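Local coordinates for VirK protein (Legionella pneumophila, PDB 5XTA) that is of unknown function but belongs to the VirK family, has a novel fold, and is probably exported, with links to type II secretion, at residues T72-Y77 with T92-A97. The protein carries 3 engineered substitutions. Sequence-based numbering, arbitrary orientation. Where two conformers were deposited one is given.
Sequences TPMFDY and TTVLNA
The open end of the antiparallel hairpin formed by strands 74-83 and 87-96, the two middle strands of a six-stranded sheet, is held by a ladder of backbone hydrogen bonds. Phe75 and Leu95 form a hydrogen-bonded pair (Phe75 N to Leu95 O 2.8 Å), as do Tyr77 and Thr93 (Thr93 N to Tyr77 O 2.7 Å). The last rung, Ala97 N to Pro73 O at 3.0 Å, is bent at the acceptor, its donor lying 38° out of the carbonyl plane where the strands end. On one face, Asp76 and Val94, a non-hydrogen-bonded pair, lie side by side: OD1 of Asp76 touches both methyls of Val94, 3.6 Å from CG2. Met74, present as selenomethionine and bent at chi3 (-71°), crosses Val94 obliquely and brings SE to 3.7 Å from Val94 CG1. The other face carries Phe75, Leu95, Tyr77 and Thr93. Phe75 CE2 lies 3.7 Å from Ala97 CB, with Ala97 CA approaching the ring obliquely, and Arg60 makes a cation-pi contact with the ring. Tyr77 CG stands anti to the backbone N (chi1 173°), which leads the ring away from strand 87-96; its hydroxyl is hydrogen-bonded to Asp65 of a neighbouring subunit, whose Phe62 and Leu64 also pack here. A water joins Thr93 OG1, at 2.7 Å, weakly to Tyr77 O. This alternation of hydrogen-bonded and non-hydrogen-bonded pairs is characteristic of an antiparallel beta hairpin, here central to the VirK sheet, with one face contributing to a subunit interface.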
ATOM      1  N   THR A  72       8.646  -1.136  21.122  1.00 43.86           N
ATOM      2  CA  THR A  72       9.800  -1.136  20.243  1.00 45.24           C
ATOM      3  C   THR A  72       9.389  -1.248  18.766  1.00 41.38           C
ATOM      4  O   THR A  72       8.492  -2.028  18.440  1.00 38.66           O
ATOM      5  CB  THR A  72      10.735  -2.286  20.590  1.00 48.74           C
ATOM      6  OG1 THR A  72      11.164  -2.112  21.944  1.00 51.31           O
ATOM      7  CG2 THR A  72      11.962  -2.294  19.658  1.00 49.23           C
ATOM      8  N   PRO A  73      10.064  -0.500  17.870  1.00 36.18           N
ATOM      9  CA  PRO A  73       9.703  -0.654  16.449  1.00 35.98           C
ATOM     10  C   PRO A  73       9.993  -2.057  15.884  1.00 31.94           C
ATOM     11  O   PRO A  73      11.140  -2.545  15.939  1.00 32.76           O
ATOM     12  CB  PRO A  73      10.528   0.432  15.766  1.00 35.22           C
ATOM     13  CG  PRO A  73      10.735   1.443  16.830  1.00 37.89           C
ATOM     14  CD  PRO A  73      11.033   0.594  18.032  1.00 37.54           C
HETATM   15  N   MSE A  74       8.937  -2.724  15.398  1.00 28.66           N
HETATM   16  CA  MSE A  74       9.018  -4.098  14.925  0.50 29.26           C
HETATM   17  C   MSE A  74       8.215  -4.278  13.676  1.00 27.26           C
HETATM   18  O   MSE A  74       7.311  -3.496  13.380  1.00 26.17           O
HETATM   19  CB  MSE A  74       8.435  -5.019  15.981  0.50 32.05           C
HETATM   20  CG  MSE A  74       9.427  -5.268  17.101  0.50 36.23           C
HETATM   21 SE   MSE A  74       8.436  -6.340  18.398  0.50 39.27          SE
HETATM   22  CE  MSE A  74       7.278  -4.845  18.963  0.50 41.11           C
ATOM     23  N   PHE A  75       8.549  -5.308  12.909  1.00 25.26           N
ATOM     24  CA  PHE A  75       7.671  -5.739  11.783  1.00 23.98           C
ATOM     25  C   PHE A  75       7.121  -7.086  12.182  1.00 24.95           C
ATOM     26  O   PHE A  75       7.884  -7.963  12.592  1.00 25.51           O
ATOM     27  CB  PHE A  75       8.411  -5.906  10.482  1.00 22.46           C
ATOM     28  CG  PHE A  75       8.906  -4.618   9.888  1.00 21.92           C
ATOM     29  CD1 PHE A  75       8.010  -3.684   9.384  1.00 21.19           C
ATOM     30  CD2 PHE A  75      10.259  -4.373   9.774  1.00 21.94           C
ATOM     31  CE1 PHE A  75       8.469  -2.502   8.813  1.00 21.76           C
ATOM     32  CE2 PHE A  75      10.726  -3.207   9.200  1.00 21.61           C
ATOM     33  CZ  PHE A  75       9.824  -2.266   8.719  1.00 21.73           C
ATOM     34  N   ASP A  76       5.801  -7.228  12.067  1.00 23.88           N
ATOM     35  CA  ASP A  76       5.151  -8.523  12.113  1.00 25.40           C
ATOM     36  C   ASP A  76       4.975  -8.925  10.686  1.00 23.11           C
ATOM     37  O   ASP A  76       4.102  -8.400   9.997  1.00 23.01           O
ATOM     38  CB  ASP A  76       3.786  -8.434  12.790  1.00 27.83           C
ATOM     39  CG  ASP A  76       3.877  -8.333  14.274  1.00 33.66           C
ATOM     40  OD1 ASP A  76       4.987  -8.423  14.863  1.00 39.00           O
ATOM     41  OD2 ASP A  76       2.798  -8.140  14.859  1.00 42.16           O
ATOM     42  N   TYR A  77       5.795  -9.857  10.248  1.00 20.76           N
ATOM     43  CA  TYR A  77       5.695 -10.419   8.932  1.00 21.65           C
ATOM     44  C   TYR A  77       4.833 -11.692   8.949  1.00 22.23           C
ATOM     45  O   TYR A  77       5.192 -12.708   9.592  1.00 20.98           O
ATOM     46  CB  TYR A  77       7.086 -10.739   8.411  1.00 22.16           C
ATOM     47  CG  TYR A  77       7.106 -11.485   7.108  1.00 23.88           C
ATOM     48  CD1 TYR A  77       6.831 -10.838   5.916  1.00 25.37           C
ATOM     49  CD2 TYR A  77       7.384 -12.848   7.060  1.00 24.87           C
ATOM     50  CE1 TYR A  77       6.873 -11.516   4.702  1.00 27.53           C
ATOM     51  CE2 TYR A  77       7.397 -13.536   5.854  1.00 27.14           C
ATOM     52  CZ  TYR A  77       7.137 -12.863   4.676  1.00 27.34           C
ATOM     53  OH  TYR A  77       7.141 -13.516   3.482  1.00 29.81           O
ATOM     54  N   THR A  92       3.555 -15.980  11.371  1.00 26.15           N
ATOM     55  CA  THR A  92       3.985 -14.624  11.665  1.00 27.14           C
ATOM     56  C   THR A  92       5.367 -14.648  12.285  1.00 27.33           C
ATOM     57  O   THR A  92       5.594 -15.362  13.250  1.00 29.55           O
ATOM     58  CB  THR A  92       2.994 -13.941  12.603  1.00 28.61           C
ATOM     59  OG1 THR A  92       1.728 -13.932  11.960  1.00 29.12           O
ATOM     60  CG2 THR A  92       3.444 -12.456  12.917  1.00 29.61           C
ATOM     61  N   THR A  93       6.289 -13.907  11.695  1.00 24.96           N
ATOM     62  CA  THR A  93       7.650 -13.804  12.155  1.00 25.32           C
ATOM     63  C   THR A  93       7.876 -12.376  12.625  1.00 26.51           C
ATOM     64  O   THR A  93       7.610 -11.396  11.887  1.00 22.63           O
ATOM     65  CB  THR A  93       8.623 -14.190  11.022  1.00 25.89           C
ATOM     66  OG1 THR A  93       8.396 -15.563  10.665  1.00 26.09           O
ATOM     67  CG2 THR A  93      10.067 -14.022  11.452  1.00 26.95           C
ATOM     68  N   VAL A  94       8.357 -12.236  13.853  1.00 26.23           N
ATOM     69  CA  VAL A  94       8.496 -10.913  14.419  1.00 27.11           C
ATOM     70  C   VAL A  94       9.950 -10.486  14.290  1.00 28.06           C
ATOM     71  O   VAL A  94      10.852 -11.215  14.730  1.00 29.64           O
ATOM     72  CB  VAL A  94       8.010 -10.867  15.867  1.00 29.37           C
ATOM     73  CG1 VAL A  94       8.085  -9.468  16.398  1.00 29.16           C
ATOM     74  CG2 VAL A  94       6.587 -11.389  15.985  1.00 30.32           C
ATOM     75  N   LEU A  95      10.161  -9.305  13.698  1.00 26.12           N
ATOM     76  CA  LEU A  95      11.479  -8.770  13.369  1.00 27.28           C
ATOM     77  C   LEU A  95      11.696  -7.375  13.949  1.00 27.50           C
ATOM     78  O   LEU A  95      10.807  -6.545  13.911  1.00 27.01           O
ATOM     79  CB  LEU A  95      11.614  -8.696  11.854  1.00 29.01           C
ATOM     80  CG  LEU A  95      11.353 -10.004  11.104  1.00 30.12           C
ATOM     81  CD1 LEU A  95      11.007  -9.677   9.670  1.00 31.87           C
ATOM     82  CD2 LEU A  95      12.544 -10.944  11.173  1.00 31.39           C
ATOM     83  N   ASN A  96      12.882  -7.130  14.504  1.00 29.94           N
ATOM     84  CA  ASN A  96      13.277  -5.785  14.920  1.00 29.29           C
ATOM     85  C   ASN A  96      13.340  -4.930  13.656  1.00 28.62           C
ATOM     86  O   ASN A  96      13.992  -5.301  12.680  1.00 28.62           O
ATOM     87  CB  ASN A  96      14.613  -5.842  15.642  1.00 30.27           C
ATOM     88  CG  ASN A  96      15.057  -4.494  16.132  1.00 30.32           C
ATOM     89  OD1 ASN A  96      15.321  -3.597  15.343  1.00 38.70           O
ATOM     90  ND2 ASN A  96      15.100  -4.328  17.425  1.00 31.75           N
ATOM     91  N   ALA A  97      12.644  -3.800  13.655  1.00 29.84           N
ATOM     92  CA  ALA A  97      12.511  -3.005  12.424  1.00 30.19           C
ATOM     93  C   ALA A  97      13.835  -2.366  12.044  1.00 33.17           C
ATOM     94  O   ALA A  97      14.116  -2.179  10.874  1.00 32.97           O
ATOM     95  CB  ALA A  97      11.449  -1.941  12.604  1.00 29.92           C
TER
HETATM   96  O   HOH W   1       6.526 -15.730   8.701  1.00 22.49           O